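Local coordinates for argininosuccinate lyase (Chelativorans sp., PDB 6RXA), which probably cleaves C-N bonds as a lyase of the aspartase/fumarase superfamily, releasing fumarate, and is known as EDDS lyase, at residues G100-A103 with G104-H107; N288-S291 with L292-R296; R469-L472 with A473-Q477. The protein carries 2 engineered substitutions. All coordinates share one frame; numbering follows the deposited sequence. Where two conformers were deposited one is given.

Contact 1. Residues G100-A103 with G104-H107; sequences GSVA and GKMH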
loop_
_atom_site.group_PDB
_atom_site.type_symbol
_atom_site.label_atom_id
_atom_site.label_comp_id
_atom_site.label_asym_id
_atom_site.label_seq_id
_atom_site.Cartn_x
_atom_site.Cartn_y
_atom_site.Cartn_z
ATOM N N GLY A 100 -44.611 19.106 -6.259
ATOM C CA GLY A 100 -44.522 20.468 -6.736
ATOM C C GLY A 100 -43.248 21.158 -6.301
ATOM O O GLY A 100 -42.347 20.572 -5.689
ATOM N N SER A 101 -43.191 22.459 -6.610
ATOM C CA SER A 101 -41.954 23.213 -6.472
ATOM C C SER A 101 -41.483 23.359 -5.028
ATOM O O SER A 101 -40.291 23.599 -4.812
ATOM C CB SER A 101 -42.123 24.587 -7.116
ATOM O OG SER A 101 -43.161 25.306 -6.469
ATOM N N VAL A 102 -42.374 23.227 -4.041
ATOM C CA VAL A 102 -41.964 23.286 -2.638
ATOM C C VAL A 102 -40.897 22.250 -2.309
ATOM O O VAL A 102 -40.183 22.389 -1.306
ATOM C CB VAL A 102 -43.199 23.148 -1.718
ATOM C CG1 VAL A 102 -43.724 21.717 -1.713
ATOM C CG2 VAL A 102 -42.859 23.614 -0.300
ATOM N N ALA A 103 -40.774 21.203 -3.129
ATOM C CA ALA A 103 -39.715 20.217 -2.939
ATOM C C ALA A 103 -38.355 20.883 -2.830
ATOM O O ALA A 103 -37.492 20.436 -2.067
ATOM C CB ALA A 103 -39.700 19.237 -4.113
ATOM N N GLY A 104 -38.133 21.940 -3.613
ATOM C CA GLY A 104 -36.845 22.612 -3.620
ATOM C C GLY A 104 -36.476 23.239 -2.296
ATOM O O GLY A 104 -35.287 23.460 -2.021
ATOM N N LYS A 105 -37.464 23.523 -1.456
ATOM C CA LYS A 105 -37.177 24.153 -0.178
ATOM C C LYS A 105 -36.497 23.213 0.796
ATOM O O LYS A 105 -35.957 23.684 1.802
ATOM C CB LYS A 105 -38.464 24.708 0.440
ATOM C CG LYS A 105 -39.017 25.901 -0.316
ATOM C CD LYS A 105 -40.006 26.693 0.535
ATOM C CE LYS A 105 -40.467 27.949 -0.181
ATOM N NZ LYS A 105 -41.286 28.807 0.717
ATOM N N MET A 106 -36.524 21.898 0.552
ATOM C CA MET A 106 -35.825 21.015 1.475
ATOM C C MET A 106 -34.311 21.201 1.408
ATOM O O MET A 106 -33.604 20.706 2.286
ATOM C CB MET A 106 -36.193 19.539 1.264
ATOM C CG MET A 106 -35.553 18.837 0.065
ATOM S SD MET A 106 -35.451 17.045 0.363
ATOM C CE MET A 106 -35.110 16.466 -1.295
ATOM N N HIS A 107 -33.803 21.898 0.395
ATOM C CA HIS A 107 -32.367 22.116 0.272
ATOM C C HIS A 107 -31.921 23.439 0.878
ATOM O O HIS A 107 -30.731 23.756 0.830
ATOM C CB HIS A 107 -31.941 22.052 -1.193
ATOM C CG HIS A 107 -30.562 21.493 -1.402
ATOM N ND1 HIS A 107 -30.141 20.317 -0.822
ATOM C CD2 HIS A 107 -29.516 21.947 -2.131
ATOM C CE1 HIS A 107 -28.895 20.069 -1.185
ATOM N NE2 HIS A 107 -28.497 21.037 -1.987
#
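K105 N donates to V102 O at 2.9 Å. G104 N does the same to S101 O at 3.0 Å, and M106 N to A103 O at 3.2 Å. Each bond runs from residue i+3 back to residue i, so the loop coils in consecutive tight turns. Two more bonds of this spacing, A103 N to G100 O and H107 N to G104 O, flank the set.

Side chains add little across the turns. K105 CD passes V102 CG2 at 4.3 Å as the extended lysine chain leads away from the 100-103 segment. Its NZ forms a salt bridge with E64. M106 CG lies 3.3 Å from A103 O. It is there because chi1, 77°, sets CG between the backbone N and the carbonyl carbon.

The 100-107 segment links helix 88-99 to helix 112-147. G100 ends the first of these with a positive phi. A103 rests on L95, and V102 on E64 and T67 of helix 62-79. M106 enters between helices 35-56, 62-79 and 88-99, touching V51, I68, L72 and L95.

Contact 2. Residues N288-S291 with L292-R296; sequences NPMS and LERSR. Engineered in segment 288-291: M290 (natural residue Asp). With FMT (formic acid), chain C.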
loop_
_atom_site.group_PDB
_atom_site.type_symbol
_atom_site.label_atom_id
_atom_site.label_comp_id
_atom_site.label_asym_id
_atom_site.label_seq_id
_atom_site.Cartn_x
_atom_site.Cartn_y
_atom_site.Cartn_z
ATOM N N ASN A 288 -9.737 -29.650 3.086
ATOM C CA ASN A 288 -9.055 -28.391 2.799
ATOM C C ASN A 288 -9.531 -27.281 3.735
ATOM O O ASN A 288 -10.734 -27.139 3.976
ATOM C CB ASN A 288 -9.323 -27.953 1.371
ATOM C CG ASN A 288 -8.494 -28.706 0.369
ATOM O OD1 ASN A 288 -7.366 -29.107 0.651
ATOM N ND2 ASN A 288 -9.038 -28.875 -0.821
ATOM N N PRO A 289 -8.589 -26.461 4.217
ATOM C CA PRO A 289 -8.928 -25.366 5.150
ATOM C C PRO A 289 -9.439 -24.127 4.423
ATOM O O PRO A 289 -8.893 -23.027 4.530
ATOM C CB PRO A 289 -7.594 -25.131 5.868
ATOM C CG PRO A 289 -6.560 -25.432 4.794
ATOM C CD PRO A 289 -7.131 -26.598 4.027
ATOM N N MET A 290 -10.516 -24.312 3.664
ATOM C CA MET A 290 -11.039 -23.243 2.828
ATOM C C MET A 290 -11.567 -22.080 3.657
ATOM O O MET A 290 -11.452 -20.921 3.233
ATOM C CB MET A 290 -12.129 -23.832 1.936
ATOM C CG MET A 290 -12.648 -22.888 0.898
ATOM S SD MET A 290 -11.390 -22.319 -0.259
ATOM C CE MET A 290 -12.331 -22.369 -1.793
ATOM N N SER A 291 -12.133 -22.358 4.834
ATOM C CA SER A 291 -12.591 -21.292 5.712
ATOM C C SER A 291 -11.426 -20.412 6.129
ATOM O O SER A 291 -11.537 -19.179 6.154
ATOM C CB SER A 291 -13.271 -21.889 6.943
ATOM O OG SER A 291 -12.434 -22.831 7.603
ATOM N N LEU A 292 -10.295 -21.037 6.465
ATOM C CA LEU A 292 -9.123 -20.280 6.895
ATOM C C LEU A 292 -8.543 -19.464 5.750
ATOM O O LEU A 292 -8.203 -18.287 5.930
ATOM C CB LEU A 292 -8.079 -21.255 7.443
ATOM C CG LEU A 292 -8.508 -22.207 8.563
ATOM C CD1 LEU A 292 -7.351 -23.113 9.001
ATOM C CD2 LEU A 292 -9.107 -21.445 9.733
ATOM N N GLU A 293 -8.422 -20.064 4.564
ATOM C CA GLU A 293 -7.779 -19.357 3.463
ATOM C C GLU A 293 -8.631 -18.202 2.963
ATOM O O GLU A 293 -8.100 -17.130 2.652
ATOM C CB GLU A 293 -7.399 -20.322 2.345
ATOM C CG GLU A 293 -6.232 -21.225 2.772
ATOM C CD GLU A 293 -5.463 -21.818 1.625
ATOM O OE1 GLU A 293 -4.303 -22.244 1.867
ATOM O OE2 GLU A 293 -6.024 -21.910 0.505
ATOM N N ARG A 294 -9.951 -18.389 2.874
ATOM C CA ARG A 294 -10.792 -17.270 2.457
ATOM C C ARG A 294 -10.869 -16.191 3.533
ATOM O O ARG A 294 -11.083 -15.018 3.212
ATOM C CB ARG A 294 -12.184 -17.761 2.065
ATOM C CG ARG A 294 -12.185 -18.474 0.723
ATOM C CD ARG A 294 -13.535 -19.070 0.430
ATOM N NE ARG A 294 -13.635 -19.569 -0.940
ATOM C CZ ARG A 294 -13.995 -18.828 -1.985
ATOM N NH1 ARG A 294 -14.278 -17.539 -1.838
ATOM N NH2 ARG A 294 -14.066 -19.382 -3.186
ATOM N N SER A 295 -10.703 -16.553 4.808
ATOM C CA SER A 295 -10.623 -15.530 5.846
ATOM C C SER A 295 -9.349 -14.703 5.695
ATOM O O SER A 295 -9.383 -13.467 5.789
ATOM C CB SER A 295 -10.721 -16.179 7.233
ATOM O OG SER A 295 -12.026 -16.720 7.452
ATOM N N ARG A 296 -8.212 -15.365 5.458
ATOM C CA ARG A 296 -6.981 -14.639 5.193
ATOM C C ARG A 296 -7.112 -13.750 3.962
ATOM O O ARG A 296 -6.640 -12.606 3.960
ATOM C CB ARG A 296 -5.809 -15.606 5.025
ATOM C CG ARG A 296 -5.477 -16.401 6.281
ATOM C CD ARG A 296 -4.158 -17.146 6.147
ATOM N NE ARG A 296 -3.037 -16.220 6.327
ATOM C CZ ARG A 296 -1.800 -16.414 5.890
ATOM N NH1 ARG A 296 -1.477 -17.502 5.201
ATOM N NH2 ARG A 296 -0.878 -15.498 6.137
HETATM C C FMT C . -7.036 -28.577 -3.959
HETATM O O1 FMT C . -7.119 -29.362 -3.002
HETATM O O2 FMT C . -5.957 -28.095 -4.350
#
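M290 and R294 come together through their first torsions. M290 CG stands anti to the backbone N (chi1 -173°), and the chain then bends so that its methyl turns toward the arginine. R294 CG lies beside its own N (chi1 -74°), and the chain runs extended to NE. M290 CE reaches the edge of the guanidinium, near its plane, 3.2 Å from R294 NE. M290 is engineered, replacing a natural Asp, and has two conformers, so this close approach is uncertain in detail.

The backbone begins helix 290-301, with P289 at the N-cap. E293 N bonds to P289 O at 3.0 Å. R294 N bonds to M290 O at 3.0 Å. S291 O takes two bonds, from S295 OG at 2.8 Å and S295 N at 3.1 Å, which arrive from opposite faces of its plane. P289 CB packs on L292 CD1 at 3.7 Å, and L292 also meets I259 of helix 236-262.

N288 lies just before the helix. Its ND2 donates to a formate oxygen, O1, at 2.9 Å. K286, T158 of the fourth subunit and N113 of the third also bind this formate. These same four residues, T158 and N113 from neighbouring subunits, bind fumarate in another structure of this protein.

R294 makes a cation-pi contact with Y26, and both bind a second fumarate in another structure of this protein. With an alanine here in place of R294, the ring of Y26 would probably lose its cationic partner and the fumarate pocket a positive charge. Chemically, the helix start places an amide and a guanidinium where carboxylates can bind, while the engineered methionine sets a neutral thioether beside the arginine where nature has an acid.

Contact 3. Residues R469-L472 with A473-Q477; sequences RAWL and ANATQ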
loop_
_atom_site.group_PDB
_atom_site.type_symbol
_atom_site.label_atom_id
_atom_site.label_comp_id
_atom_site.label_asym_id
_atom_site.label_seq_id
_atom_site.Cartn_x
_atom_site.Cartn_y
_atom_site.Cartn_z
ATOM N N ARG A 469 -20.286 -5.577 25.890
ATOM C CA ARG A 469 -21.683 -5.713 25.489
ATOM C C ARG A 469 -22.504 -4.526 25.976
ATOM O O ARG A 469 -23.393 -4.051 25.271
ATOM C CB ARG A 469 -22.257 -7.043 25.994
ATOM C CG ARG A 469 -21.660 -8.281 25.331
ATOM C CD ARG A 469 -22.401 -9.566 25.727
ATOM N NE ARG A 469 -22.169 -9.884 27.136
ATOM C CZ ARG A 469 -21.221 -10.706 27.589
ATOM N NH1 ARG A 469 -21.103 -10.888 28.887
ATOM N NH2 ARG A 469 -20.392 -11.331 26.764
ATOM N N ALA A 470 -22.206 -4.011 27.170
ATOM C CA ALA A 470 -22.956 -2.871 27.685
ATOM C C ALA A 470 -22.702 -1.622 26.847
ATOM O O ALA A 470 -23.634 -0.866 26.552
ATOM C CB ALA A 470 -22.587 -2.642 29.148
ATOM N N TRP A 471 -21.448 -1.383 26.452
ATOM C CA TRP A 471 -21.154 -0.249 25.584
ATOM C C TRP A 471 -21.942 -0.353 24.285
ATOM O O TRP A 471 -22.542 0.626 23.823
ATOM C CB TRP A 471 -19.654 -0.200 25.290
ATOM C CG TRP A 471 -19.251 0.994 24.491
ATOM C CD1 TRP A 471 -18.748 2.157 24.975
ATOM C CD2 TRP A 471 -19.351 1.156 23.071
ATOM N NE1 TRP A 471 -18.498 3.037 23.945
ATOM C CE2 TRP A 471 -18.867 2.445 22.765
ATOM C CE3 TRP A 471 -19.783 0.329 22.027
ATOM C CZ2 TRP A 471 -18.822 2.938 21.461
ATOM C CZ3 TRP A 471 -19.737 0.824 20.724
ATOM C CH2 TRP A 471 -19.261 2.118 20.460
ATOM N N LEU A 472 -21.947 -1.541 23.679
ATOM C CA LEU A 472 -22.658 -1.739 22.423
ATOM C C LEU A 472 -24.156 -1.548 22.594
ATOM O O LEU A 472 -24.808 -0.917 21.754
ATOM C CB LEU A 472 -22.363 -3.136 21.884
ATOM C CG LEU A 472 -23.104 -3.526 20.603
ATOM C CD1 LEU A 472 -22.750 -2.619 19.446
ATOM C CD2 LEU A 472 -22.779 -4.974 20.265
ATOM N N ALA A 473 -24.729 -2.090 23.664
ATOM C CA ALA A 473 -26.154 -1.916 23.892
ATOM C C ALA A 473 -26.515 -0.445 24.048
ATOM O O ALA A 473 -27.539 0.007 23.517
ATOM C CB ALA A 473 -26.558 -2.709 25.130
ATOM N N ASN A 474 -25.703 0.313 24.789
ATOM C CA ASN A 474 -25.994 1.725 24.998
ATOM C C ASN A 474 -25.923 2.498 23.687
ATOM O O ASN A 474 -26.807 3.319 23.386
ATOM C CB ASN A 474 -25.033 2.317 26.024
ATOM C CG ASN A 474 -25.181 3.820 26.149
ATOM O OD1 ASN A 474 -26.052 4.312 26.866
ATOM N ND2 ASN A 474 -24.337 4.559 25.435
ATOM N N ALA A 475 -24.872 2.258 22.894
ATOM C CA ALA A 475 -24.713 2.974 21.632
ATOM C C ALA A 475 -25.850 2.646 20.677
ATOM O O ALA A 475 -26.381 3.537 20.003
ATOM C CB ALA A 475 -23.368 2.645 20.979
ATOM N N THR A 476 -26.246 1.367 20.616
ATOM C CA THR A 476 -27.346 0.953 19.748
ATOM C C THR A 476 -28.661 1.587 20.182
ATOM O O THR A 476 -29.440 2.065 19.342
ATOM C CB THR A 476 -27.451 -0.574 19.752
ATOM O OG1 THR A 476 -26.233 -1.146 19.243
ATOM C CG2 THR A 476 -28.607 -1.028 18.882
ATOM N N GLN A 477 -28.940 1.586 21.484
ATOM C CA GLN A 477 -30.197 2.137 21.972
ATOM C C GLN A 477 -30.279 3.639 21.717
ATOM O O GLN A 477 -31.351 4.156 21.385
ATOM C CB GLN A 477 -30.356 1.819 23.456
ATOM C CG GLN A 477 -31.757 2.087 23.994
ATOM C CD GLN A 477 -32.800 1.168 23.382
ATOM O OE1 GLN A 477 -32.693 -0.055 23.468
ATOM N NE2 GLN A 477 -33.807 1.755 22.746
HETATM O O HOH W 1 -21.858 3.444 24.413
#
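L472 and A473 have the most surface buried by this contact, followed by W471, within one regular alpha-helix, 451-500. Their backbones follow the i to i+4 pattern. A473 N bonds to R469 O at 2.9 Å, and A475 N to W471 O at 3.0 Å. A473 CB also rests 3.4 Å from R469 O.

L472 O accepts twice from T476. The backbone N and the hydroxyl OG1 each lie 2.9 Å from L472 O, and they reach it from opposite faces of the carbonyl plane. OG1 can fold back because it sits anti to the carbonyl carbon, chi1 -61°. L472 CD1 passes OG1 obliquely at 3.8 Å. The leucine also packs on L129 and E133 of helix 112-147.

W471 holds its indole anti to the backbone N (chi1 -176°) and lays one face beside the next turn. A475 CB makes a CH-pi contact with the six-membered ring, 4.3 Å from its centroid and 18° off the normal. W471 also touches L129 and I132 of helix 112-147, and meets Y190 edge-to-face. R469, at the start of the segment, forms a salt bridge with E140 of that same helix.

A water lies over the same indole face as A475 CB. It donates to W471 O at 3.0 Å and accepts from N474 ND2 at 2.9 Å.

The three contacts are separate local turns of one largely helical chain. Contact 1 is far out, with its centre about 43 Å from that of the chain. Contacts 2 and 3 lie on opposite sides of that centre, about 32 Å apart between their own centres. Contact 2 holds the binding-site residues N288 and R294. Contact 1 is about 52 Å from it, centre to centre, yet the M106 side chain is about 10 Å from that of R112, another fumarate-binding residue. H107 NE2 is hydrogen-bonded to S281 OG of the third subunit, a fumarate-binding residue, so contact 1 adjoins a site to which another chain probably contributes. Contact 3 lies away from these sites; the W471 side chain is about 12 Å from a sodium ion.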